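Local coordinates for putative N-acetylmuramoyl-L-alanine amidase,autolysin cwp6 (Peptoclostridium difficile, PDB 5J72), which probably acts as a zinc-dependent N-acetylmuramoyl-L-alanine amidase that cleaves peptidoglycan, attached to the cell wall through three CWB2 modules, at residues 269-274 and 391-396; 368-371 and 375-378; 173-178 and 285-290; 397-402 and 427-432. One frame throughout, in Å; residues are numbered along the deposited sequence. Where two conformers were deposited one is given.

Contact 1: 269-274 and 391-396; sequences GEYDAL and ILITPK
A small, buried apolar contact joins two CWB2 modules: Ile393, on the short strand 391-394, meets Tyr271 and Leu274 on the first turn of helix 270-283. Ile393 carries its half of the contact through two branches. Its CD1 reaches CD2 of the Tyr271 ring at 4.0 Å, approaching obliquely, while CG2 lies 4.0 Å from Leu274 CD2. The fork depends on the first torsion of Ile393 (chi1 55°), which holds CG1 between the backbone N and the carbonyl carbon and leaves CG2 anti to the carbonyl carbon. Leu274 was modelled in two conformers, so its half of the contact is the less certain. Tyr271 and Leu274 are one turn apart, and Leu274 N donates the helical bond to Glu270 O. No hydrogen bond crosses between the segments. The Asn350 amide bonds Ile393 N through OD1 and Ile391 O through ND2, and Ile393 O goes to His403 NE2. Around the contact, Arg346 makes a cation-pi interaction with Tyr271, Ser377 of helix 375-387 touches both Leu274 and Ile393, and strand 391-394 runs parallel to strand 362-370.

Contact 2: 368-371 and 375-378; sequences VAKS and VDSI
Lys370, at the end of strand 362-370, faces Asp376 in the first turn of helix 375-387, and Ala369 faces Ser377, across the tight connection of a beta-alpha-beta unit. Direct contact is slight. The methyl CB of Ala369 points at the helix and stops 3.5 Å from Ser377 OG, and Lys370 CE comes within 3.8 Å of Asp376 OD2. Electrostatic attraction comes next: Lys370 NZ and Asp376 OD2 carry opposite charges but stay 4.3 Å apart, beyond a salt bridge. The bend of the lysine chain at chi3 (-68°) leaves its end beside OD2, with CE nearer than NZ, and NZ has a further partner in Asp420 O. Water does the rest, in three bridges. One water accepts from Lys370 N at 2.9 Å and donates to Asp376 OD2 at 2.7 Å. Another accepts from Lys370 NZ at 2.9 Å and also donates to Asp376 OD2. The third accepts from Ser377 OG at 2.8 Å and donates a hydrogen bond to Lys370 O at 2.7 Å. Thus both backbone polar groups of Lys370 are tied to the helix through water, and Asp376 OD2 takes two water bonds at once. Lysine and carboxylate are therefore linked through solvent and not directly, and the nearby positive charge would probably still favour the charged carboxylate, though with a weaker pull than direct contact would give.

Contact 3: 173-178 and 285-290; sequences ATPLAS and QPIILA
An edge strand of a parallel CWB2 sheet, 287-290, is met just before and at its start by the N-terminal part of helix 174-180 from another CWB2 module, and Pro175 is the residue that makes the meeting. Its ring points toward the incoming chain and covers the peptide between Gln285 and Pro286. Pro175 CB lies 3.4 Å from Gln285 O and CG 3.6 Å from the same oxygen, so ring carbons rest on a carbonyl oxygen as well as on a side chain. Pro175 CB also comes within 4.3 Å of Pro286 CA. Further along, Pro175 CG touches Ile287 CG1 at 4.2 Å, the two side chains meeting at about a right angle. Ile287 reaches it because its CG1 stands anti to the carbonyl carbon (chi1 -67°), which turns the longer branch back toward the proline. Gln285 CB points away from the proline, and its amide bonds residues 257-260: OE1 accepts from the backbone N of Asn259 and of Lys260, and NE2 donates to Asp257 O. Ala280 of helix 270-283 touches both Pro175 and Ile287. The contact is module-to-module packing; the parallel sheet of order 2-1-3-4 that strand 287-290 borders, flanked by helices, is consistent with the Toprim-like alpha/beta fold of CWB2 modules.

Contact 4: 397-402 and 427-432; sequences TYVSAY and INSIAS
Val399 meets Ser429 and Ile430 without any flat group between them; the nearest ring is that of Tyr398, next door in the loop, which has Thr397 OG1 in plane at its edge, 3.6 Å from Tyr398 CD1, and helix 477-494 packed against it through Glu490, Arg493 and Ser494. The contact itself rests on one methyl group. Val399 CG2 sits 3.8 Å from Ile430 CG1 and also 3.8 Å from Ser429 OG, so it lies across two successive residues of helix 424-433. Ile430 CD1 grazes the same methyl, Val399 CG2, at 4.2 Å. Val399 points toward the helix, and with chi1 at 176° its CG1 is the branch anti to the backbone N, while CG2, anti to the carbonyl carbon, does the touching. Within the loop, Ser400 OG accepts from Tyr402 N at 3.2 Å, with an N-H...O angle of 152°, forming an ST turn. From outside the loop, Glu490 bonds Ser400 OG, and Thr394 OG1 bonds Ser400 N. On the helix, Asn428 O is gripped twice, by Ser432 OG at 2.7 Å and by Ser432 N, from opposite faces of its carbonyl plane. The loop 397-402 thus lies between two helices: 424-433, which it meets through Val399, and 477-494 in the amidase region, where Arg493 bonds Val399 O. Strand 128-135 packs against helix 424-433 through Val132, and the bound sodium ion lies about 9 Å from the Ile430 side chain.

Contact 1 and contact 2 are neighbours, their centres about 7 Å apart. Their strands, 391-394 and 362-370, are parallel neighbours in the same sheet, and contact 2 is nested along the chain inside the loop that contact 1 closes. The centres of contacts 1 and 3 are about 15 Å apart, and their segments alternate in sequence; helix 270-283 and strand 287-290 connect them. Contacts 1 and 3 therefore tie the middle CWB2 module to the third and first. Contact 4 follows last, its centre about 15 Å from those of contacts 1 and 2, and reaches them through Val368, Leu392 and Thr394. Contacts 3 and 4, with centres about 28 Å apart, do not touch. Together they run from the packed CWB2 modules toward the amidase domain.

Contact 1: 269-274 and 391-396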
loop_
_atom_site.group_PDB
_atom_site.type_symbol
_atom_site.label_atom_id
_atom_site.label_comp_id
_atom_site.label_asym_id
_atom_site.label_seq_id
_atom_site.Cartn_x
_atom_site.Cartn_y
_atom_site.Cartn_z
ATOM N N GLY A 269 -16.680 0.491 1.327
ATOM C CA GLY A 269 -15.320 0.008 1.125
ATOM C C GLY A 269 -14.487 0.919 0.265
ATOM O O GLY A 269 -13.812 0.477 -0.669
ATOM N N GLU A 270 -14.547 2.210 0.572
ATOM C CA GLU A 270 -13.775 3.186 -0.183
ATOM C C GLU A 270 -12.274 2.857 -0.081
ATOM O O GLU A 270 -11.566 2.920 -1.090
ATOM C CB GLU A 270 -14.041 4.596 0.364
ATOM C CG GLU A 270 -15.435 5.093 -0.017
ATOM C CD GLU A 270 -15.749 6.514 0.543
ATOM O OE1 GLU A 270 -16.876 7.008 0.288
ATOM O OE2 GLU A 270 -14.872 7.131 1.198
ATOM N N TYR A 271 -11.780 2.534 1.157
ATOM C CA TYR A 271 -10.361 2.205 1.300
ATOM C C TYR A 271 -10.085 0.829 0.734
ATOM O O TYR A 271 -8.960 0.565 0.352
ATOM C CB TYR A 271 -9.906 2.287 2.760
ATOM C CG TYR A 271 -9.526 3.713 3.073
ATOM C CD1 TYR A 271 -10.461 4.608 3.592
ATOM C CD2 TYR A 271 -8.241 4.178 2.833
ATOM C CE1 TYR A 271 -10.120 5.918 3.875
ATOM C CE2 TYR A 271 -7.893 5.504 3.101
ATOM C CZ TYR A 271 -8.835 6.365 3.628
ATOM O OH TYR A 271 -8.517 7.672 3.916
ATOM N N ASP A 272 -11.069 -0.051 0.641
ATOM C CA ASP A 272 -10.827 -1.339 -0.020
ATOM C C ASP A 272 -10.552 -1.057 -1.520
ATOM O O ASP A 272 -9.624 -1.618 -2.138
ATOM C CB ASP A 272 -12.088 -2.220 0.120
ATOM C CG ASP A 272 -12.275 -2.666 1.554
ATOM O OD1 ASP A 272 -11.258 -3.026 2.210
ATOM O OD2 ASP A 272 -13.430 -2.634 2.049
ATOM N N ALA A 273 -11.402 -0.186 -2.127
ATOM C CA ALA A 273 -11.252 0.164 -3.553
ATOM C C ALA A 273 -9.843 0.855 -3.744
ATOM O O ALA A 273 -9.073 0.514 -4.645
ATOM C CB ALA A 273 -12.392 1.100 -3.975
ATOM N N LEU A 274 -9.530 1.802 -2.904
ATOM C CA LEU A 274 -8.241 2.483 -2.992
ATOM C C LEU A 274 -7.089 1.508 -2.844
ATOM O O LEU A 274 -6.134 1.549 -3.626
ATOM C CB LEU A 274 -8.176 3.474 -1.745
ATOM C CG LEU A 274 -6.940 4.387 -1.649
ATOM C CD1 LEU A 274 -7.223 5.528 -0.680
ATOM C CD2 LEU A 274 -5.728 3.688 -1.140
ATOM N N ILE A 391 0.991 0.795 -4.057
ATOM C CA ILE A 391 0.896 1.980 -3.221
ATOM C C ILE A 391 0.766 1.467 -1.757
ATOM O O ILE A 391 -0.079 0.612 -1.467
ATOM C CB ILE A 391 -0.365 2.791 -3.586
ATOM C CG1 ILE A 391 -0.153 3.427 -5.001
ATOM C CG2 ILE A 391 -0.629 3.915 -2.530
ATOM C CD1 ILE A 391 -1.473 4.119 -5.510
ATOM N N LEU A 392 1.605 1.986 -0.879
ATOM C CA LEU A 392 1.541 1.697 0.554
ATOM C C LEU A 392 0.925 2.888 1.211
ATOM O O LEU A 392 1.322 4.012 0.895
ATOM C CB LEU A 392 2.972 1.516 1.064
ATOM C CG LEU A 392 3.005 1.071 2.547
ATOM C CD1 LEU A 392 4.132 0.103 2.718
ATOM C CD2 LEU A 392 3.177 2.349 3.407
ATOM N N ILE A 393 -0.071 2.694 2.124
ATOM C CA ILE A 393 -0.608 3.851 2.807
ATOM C C ILE A 393 -0.282 3.730 4.321
ATOM O O ILE A 393 -0.283 2.625 4.846
ATOM C CB ILE A 393 -2.146 4.016 2.633
ATOM C CG1 ILE A 393 -2.913 2.741 3.059
ATOM C CG2 ILE A 393 -2.430 4.329 1.104
ATOM C CD1 ILE A 393 -4.487 2.964 3.063
ATOM N N THR A 394 -0.036 4.853 4.974
ATOM C CA THR A 394 0.295 4.797 6.397
ATOM C C THR A 394 0.039 6.173 6.903
ATOM O O THR A 394 0.011 7.145 6.148
ATOM C CB THR A 394 1.752 4.338 6.585
ATOM O OG1 THR A 394 1.943 3.940 7.955
ATOM C CG2 THR A 394 2.778 5.439 6.203
ATOM N N PRO A 395 -0.207 6.309 8.223
ATOM C CA PRO A 395 -0.455 7.670 8.699
ATOM C C PRO A 395 0.786 8.567 8.594
ATOM O O PRO A 395 1.899 8.087 8.482
ATOM C CB PRO A 395 -0.897 7.440 10.190
ATOM C CG PRO A 395 -1.451 6.053 10.184
ATOM C CD PRO A 395 -0.468 5.308 9.276
ATOM N N LYS A 396 0.577 9.864 8.718
ATOM C CA LYS A 396 1.691 10.821 8.585
ATOM C C LYS A 396 2.762 10.653 9.653
ATOM O O LYS A 396 3.923 10.896 9.379
ATOM C CB LYS A 396 1.160 12.259 8.722
ATOM C CG LYS A 396 0.138 12.661 7.710
ATOM C CD LYS A 396 -0.170 14.135 7.941
ATOM C CE LYS A 396 -1.492 14.302 8.612
ATOM N NZ LYS A 396 -2.395 15.134 7.781
#

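Contact 2: 368-371 and 375-378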
loop_
_atom_site.group_PDB
_atom_site.type_symbol
_atom_site.label_atom_id
_atom_site.label_comp_id
_atom_site.label_asym_id
_atom_site.label_seq_id
_atom_site.Cartn_x
_atom_site.Cartn_y
_atom_site.Cartn_z
ATOM N N VAL A 368 4.429 5.770 -1.609
ATOM C CA VAL A 368 3.905 5.879 -0.237
ATOM C C VAL A 368 3.039 7.089 -0.064
ATOM O O VAL A 368 3.510 8.200 -0.245
ATOM C CB VAL A 368 5.112 5.978 0.756
ATOM C CG1 VAL A 368 4.571 6.146 2.210
ATOM C CG2 VAL A 368 5.967 4.724 0.639
ATOM N N ALA A 369 1.744 6.879 0.277
ATOM C CA ALA A 369 0.803 7.951 0.453
ATOM C C ALA A 369 0.245 7.938 1.904
ATOM O O ALA A 369 0.250 6.909 2.585
ATOM C CB ALA A 369 -0.393 7.750 -0.501
ATOM N N LYS A 370 -0.214 9.100 2.347
ATOM C CA LYS A 370 -0.818 9.249 3.655
ATOM C C LYS A 370 -2.114 8.502 3.662
ATOM O O LYS A 370 -2.862 8.624 2.697
ATOM C CB LYS A 370 -1.082 10.738 3.890
ATOM C CG LYS A 370 0.221 11.529 4.084
ATOM C CD LYS A 370 -0.036 13.071 4.255
ATOM C CE LYS A 370 -0.552 13.709 2.986
ATOM N NZ LYS A 370 -1.093 15.079 3.216
ATOM N N SER A 371 -2.480 7.792 4.739
ATOM C CA SER A 371 -3.738 7.033 4.704
ATOM C C SER A 371 -4.917 7.834 5.190
ATOM O O SER A 371 -6.022 7.290 5.215
ATOM C CB SER A 371 -3.623 5.801 5.590
ATOM O OG SER A 371 -3.217 6.217 6.885
ATOM N N VAL A 375 -7.575 11.152 -1.899
ATOM C CA VAL A 375 -7.195 11.686 -3.214
ATOM C C VAL A 375 -5.737 11.450 -3.603
ATOM O O VAL A 375 -5.517 11.221 -4.779
ATOM C CB VAL A 375 -7.532 13.190 -3.241
ATOM C CG1 VAL A 375 -6.644 13.952 -2.232
ATOM C CG2 VAL A 375 -7.350 13.750 -4.665
ATOM N N ASP A 376 -4.773 11.474 -2.664
ATOM C CA ASP A 376 -3.376 11.315 -3.097
ATOM C C ASP A 376 -3.167 9.914 -3.652
ATOM O O ASP A 376 -2.331 9.738 -4.541
ATOM C CB ASP A 376 -2.410 11.575 -1.934
ATOM C CG ASP A 376 -2.169 13.077 -1.679
ATOM O OD1 ASP A 376 -2.672 13.923 -2.484
ATOM O OD2 ASP A 376 -1.501 13.412 -0.681
ATOM N N SER A 377 -3.876 8.897 -3.097
ATOM C CA SER A 377 -3.683 7.527 -3.622
ATOM C C SER A 377 -4.369 7.430 -4.984
ATOM O O SER A 377 -3.943 6.669 -5.843
ATOM C CB SER A 377 -4.284 6.495 -2.671
ATOM O OG SER A 377 -3.463 6.453 -1.513
ATOM N N ILE A 378 -5.464 8.184 -5.174
ATOM C CA ILE A 378 -6.137 8.152 -6.489
ATOM C C ILE A 378 -5.210 8.773 -7.560
ATOM O O ILE A 378 -5.012 8.177 -8.599
ATOM C CB ILE A 378 -7.450 9.004 -6.434
ATOM C CG1 ILE A 378 -8.512 8.268 -5.626
ATOM C CG2 ILE A 378 -8.018 9.181 -7.844
ATOM C CD1 ILE A 378 -9.705 9.179 -5.392
HETATM O O HOH W 1 -0.131 11.347 0.503
HETATM O O HOH W 2 -4.021 8.511 0.273
HETATM O O HOH W 3 -2.089 15.925 0.647
#

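Contact 3: 173-178 and 285-290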
loop_
_atom_site.group_PDB
_atom_site.type_symbol
_atom_site.label_atom_id
_atom_site.label_comp_id
_atom_site.label_asym_id
_atom_site.label_seq_id
_atom_site.Cartn_x
_atom_site.Cartn_y
_atom_site.Cartn_z
ATOM N N ALA A 173 -11.379 5.116 -11.093
ATOM C CA ALA A 173 -10.780 5.768 -12.287
ATOM C C ALA A 173 -9.392 5.262 -12.599
ATOM O O ALA A 173 -9.035 5.317 -13.757
ATOM C CB ALA A 173 -10.687 7.262 -12.063
ATOM N N THR A 174 -8.591 4.715 -11.612
ATOM C CA THR A 174 -7.217 4.316 -11.963
ATOM C C THR A 174 -7.107 3.304 -13.032
ATOM O O THR A 174 -6.267 3.476 -13.905
ATOM C CB THR A 174 -6.394 3.892 -10.672
ATOM O OG1 THR A 174 -6.193 5.095 -9.939
ATOM C CG2 THR A 174 -5.081 3.277 -11.006
ATOM N N PRO A 175 -7.906 2.206 -13.059
ATOM C CA PRO A 175 -7.754 1.228 -14.145
ATOM C C PRO A 175 -8.050 1.811 -15.554
ATOM O O PRO A 175 -7.502 1.362 -16.551
ATOM C CB PRO A 175 -8.735 0.097 -13.740
ATOM C CG PRO A 175 -8.797 0.211 -12.255
ATOM C CD PRO A 175 -8.808 1.707 -11.999
ATOM N N LEU A 176 -8.956 2.796 -15.601
ATOM C CA LEU A 176 -9.246 3.424 -16.907
ATOM C C LEU A 176 -8.100 4.380 -17.279
ATOM O O LEU A 176 -7.667 4.392 -18.423
ATOM C CB LEU A 176 -10.533 4.218 -16.786
ATOM C CG LEU A 176 -10.936 4.935 -18.138
ATOM C CD1 LEU A 176 -11.065 3.877 -19.271
ATOM C CD2 LEU A 176 -12.313 5.597 -17.940
ATOM N N ALA A 177 -7.647 5.239 -16.320
ATOM C CA ALA A 177 -6.495 6.087 -16.623
ATOM C C ALA A 177 -5.316 5.235 -17.072
ATOM O O ALA A 177 -4.596 5.647 -17.992
ATOM C CB ALA A 177 -6.087 6.909 -15.387
ATOM N N SER A 178 -5.133 4.050 -16.474
ATOM C CA SER A 178 -4.030 3.177 -16.857
ATOM C C SER A 178 -4.258 2.599 -18.242
ATOM O O SER A 178 -3.299 2.431 -19.012
ATOM C CB SER A 178 -3.869 2.015 -15.870
ATOM O OG SER A 178 -3.882 2.520 -14.531
ATOM N N GLN A 285 -7.756 -3.885 -15.421
ATOM C CA GLN A 285 -9.037 -4.626 -15.302
ATOM C C GLN A 285 -9.796 -3.817 -14.281
ATOM O O GLN A 285 -9.245 -3.213 -13.334
ATOM C CB GLN A 285 -8.821 -6.108 -14.951
ATOM C CG GLN A 285 -8.109 -6.834 -16.092
ATOM C CD GLN A 285 -9.039 -7.141 -17.263
ATOM O OE1 GLN A 285 -10.214 -7.492 -17.102
ATOM N NE2 GLN A 285 -8.531 -6.969 -18.468
ATOM N N PRO A 286 -11.121 -3.745 -14.425
ATOM C CA PRO A 286 -11.872 -2.906 -13.492
ATOM C C PRO A 286 -12.119 -3.265 -12.037
ATOM O O PRO A 286 -12.134 -4.417 -11.632
ATOM C CB PRO A 286 -13.225 -2.755 -14.192
ATOM C CG PRO A 286 -13.373 -4.007 -15.024
ATOM C CD PRO A 286 -11.991 -4.593 -15.268
ATOM N N ILE A 287 -12.344 -2.196 -11.288
ATOM C CA ILE A 287 -12.810 -2.295 -9.899
ATOM C C ILE A 287 -14.342 -2.143 -10.023
ATOM O O ILE A 287 -14.840 -1.158 -10.593
ATOM C CB ILE A 287 -12.257 -1.161 -9.009
ATOM C CG1 ILE A 287 -10.706 -1.306 -8.848
ATOM C CG2 ILE A 287 -12.968 -1.215 -7.620
ATOM C CD1 ILE A 287 -10.118 0.037 -8.235
ATOM N N ILE A 288 -15.075 -3.153 -9.541
ATOM C CA ILE A 288 -16.527 -3.145 -9.649
ATOM C C ILE A 288 -17.029 -2.859 -8.273
ATOM O O ILE A 288 -16.679 -3.559 -7.313
ATOM C CB ILE A 288 -16.993 -4.523 -10.153
ATOM C CG1 ILE A 288 -16.585 -4.746 -11.648
ATOM C CG2 ILE A 288 -18.541 -4.633 -9.962
ATOM C CD1 ILE A 288 -17.334 -3.820 -12.669
ATOM N N LEU A 289 -17.823 -1.813 -8.132
ATOM C CA LEU A 289 -18.346 -1.494 -6.828
ATOM C C LEU A 289 -19.720 -2.199 -6.577
ATOM O O LEU A 289 -20.596 -2.205 -7.438
ATOM C CB LEU A 289 -18.474 0.024 -6.671
ATOM C CG LEU A 289 -17.122 0.739 -6.789
ATOM C CD1 LEU A 289 -17.345 2.284 -6.553
ATOM C CD2 LEU A 289 -16.134 0.181 -5.694
ATOM N N ALA A 290 -19.886 -2.736 -5.396
ATOM C CA ALA A 290 -21.078 -3.526 -5.075
ATOM C C ALA A 290 -21.709 -3.141 -3.747
ATOM O O ALA A 290 -21.231 -2.284 -2.991
ATOM C CB ALA A 290 -20.661 -4.991 -4.992
#

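Contact 4: 397-402 and 427-432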
loop_
_atom_site.group_PDB
_atom_site.type_symbol
_atom_site.label_atom_id
_atom_site.label_comp_id
_atom_site.label_asym_id
_atom_site.label_seq_id
_atom_site.Cartn_x
_atom_site.Cartn_y
_atom_site.Cartn_z
ATOM N N THR A 397 2.374 10.215 10.879
ATOM C CA THR A 397 3.359 10.172 11.964
ATOM C C THR A 397 3.894 8.815 12.341
ATOM O O THR A 397 4.752 8.772 13.208
ATOM C CB THR A 397 2.755 10.873 13.219
ATOM O OG1 THR A 397 1.678 10.045 13.675
ATOM C CG2 THR A 397 2.194 12.289 12.917
ATOM N N TYR A 398 3.453 7.692 11.747
ATOM C CA TYR A 398 4.094 6.431 12.081
ATOM C C TYR A 398 3.936 5.386 11.004
ATOM O O TYR A 398 3.018 5.491 10.184
ATOM C CB TYR A 398 3.523 5.828 13.426
ATOM C CG TYR A 398 2.043 5.482 13.386
ATOM C CD1 TYR A 398 1.075 6.460 13.579
ATOM C CD2 TYR A 398 1.617 4.168 13.197
ATOM C CE1 TYR A 398 -0.282 6.149 13.586
ATOM C CE2 TYR A 398 0.258 3.845 13.209
ATOM C CZ TYR A 398 -0.681 4.843 13.402
ATOM O OH TYR A 398 -2.018 4.561 13.393
ATOM N N VAL A 399 4.804 4.417 10.973
ATOM C CA VAL A 399 4.670 3.328 10.039
ATOM C C VAL A 399 3.697 2.351 10.693
ATOM O O VAL A 399 3.955 1.870 11.810
ATOM C CB VAL A 399 6.000 2.633 9.764
ATOM C CG1 VAL A 399 5.790 1.402 8.838
ATOM C CG2 VAL A 399 6.988 3.623 9.141
ATOM N N SER A 400 2.591 2.063 10.056
ATOM C CA SER A 400 1.699 1.080 10.624
ATOM C C SER A 400 2.372 -0.276 10.898
ATOM O O SER A 400 3.168 -0.823 10.126
ATOM C CB SER A 400 0.496 0.868 9.690
ATOM O OG SER A 400 -0.247 -0.266 10.109
ATOM N N ALA A 401 2.029 -0.881 12.070
ATOM C CA ALA A 401 2.596 -2.188 12.429
ATOM C C ALA A 401 2.237 -3.279 11.462
ATOM O O ALA A 401 2.958 -4.258 11.300
ATOM C CB ALA A 401 2.076 -2.587 13.853
ATOM N N TYR A 402 1.111 -3.125 10.756
ATOM C CA TYR A 402 0.709 -4.197 9.812
ATOM C C TYR A 402 1.686 -4.276 8.601
ATOM O O TYR A 402 1.711 -5.304 7.923
ATOM C CB TYR A 402 -0.706 -3.897 9.295
ATOM C CG TYR A 402 -1.736 -4.023 10.401
ATOM C CD1 TYR A 402 -2.049 -5.260 10.953
ATOM C CD2 TYR A 402 -2.378 -2.911 10.899
ATOM C CE1 TYR A 402 -2.989 -5.382 11.984
ATOM C CE2 TYR A 402 -3.303 -3.009 11.940
ATOM C CZ TYR A 402 -3.598 -4.246 12.478
ATOM O OH TYR A 402 -4.504 -4.310 13.534
ATOM N N ILE A 427 8.880 8.237 6.344
ATOM C CA ILE A 427 9.292 7.853 4.979
ATOM C C ILE A 427 10.733 7.237 5.027
ATOM O O ILE A 427 11.020 6.220 4.365
ATOM C CB ILE A 427 9.154 9.099 4.028
ATOM C CG1 ILE A 427 9.390 8.645 2.549
ATOM C CG2 ILE A 427 10.125 10.222 4.417
ATOM C CD1 ILE A 427 8.173 7.734 2.056
ATOM N N ASN A 428 11.616 7.798 5.866
ATOM C CA ASN A 428 12.974 7.252 5.942
ATOM C C ASN A 428 12.987 5.882 6.526
ATOM O O ASN A 428 13.792 5.051 6.131
ATOM C CB ASN A 428 13.915 8.179 6.782
ATOM C CG ASN A 428 15.256 7.478 6.967
ATOM O OD1 ASN A 428 15.523 6.910 8.044
ATOM N ND2 ASN A 428 16.106 7.365 5.931
ATOM N N SER A 429 12.055 5.591 7.484
ATOM C CA SER A 429 11.982 4.242 8.054
ATOM C C SER A 429 11.604 3.261 6.966
ATOM O O SER A 429 12.160 2.173 6.840
ATOM C CB SER A 429 10.908 4.183 9.163
ATOM O OG SER A 429 10.720 2.848 9.574
ATOM N N ILE A 430 10.578 3.644 6.166
ATOM C CA ILE A 430 10.150 2.751 5.090
ATOM C C ILE A 430 11.275 2.541 4.032
ATOM O O ILE A 430 11.514 1.413 3.576
ATOM C CB ILE A 430 8.898 3.382 4.427
ATOM C CG1 ILE A 430 7.686 3.187 5.396
ATOM C CG2 ILE A 430 8.595 2.626 3.080
ATOM C CD1 ILE A 430 6.513 4.134 5.049
ATOM N N ALA A 431 11.909 3.643 3.642
ATOM C CA ALA A 431 13.011 3.597 2.641
ATOM C C ALA A 431 14.187 2.736 3.197
ATOM O O ALA A 431 14.790 1.975 2.432
ATOM C CB ALA A 431 13.429 5.021 2.321
ATOM N N SER A 432 14.462 2.785 4.555
ATOM C CA SER A 432 15.549 1.898 5.111
ATOM C C SER A 432 15.152 0.453 5.050
ATOM O O SER A 432 15.918 -0.386 4.583
ATOM C CB SER A 432 15.863 2.290 6.562
ATOM O OG SER A 432 16.112 3.681 6.627
#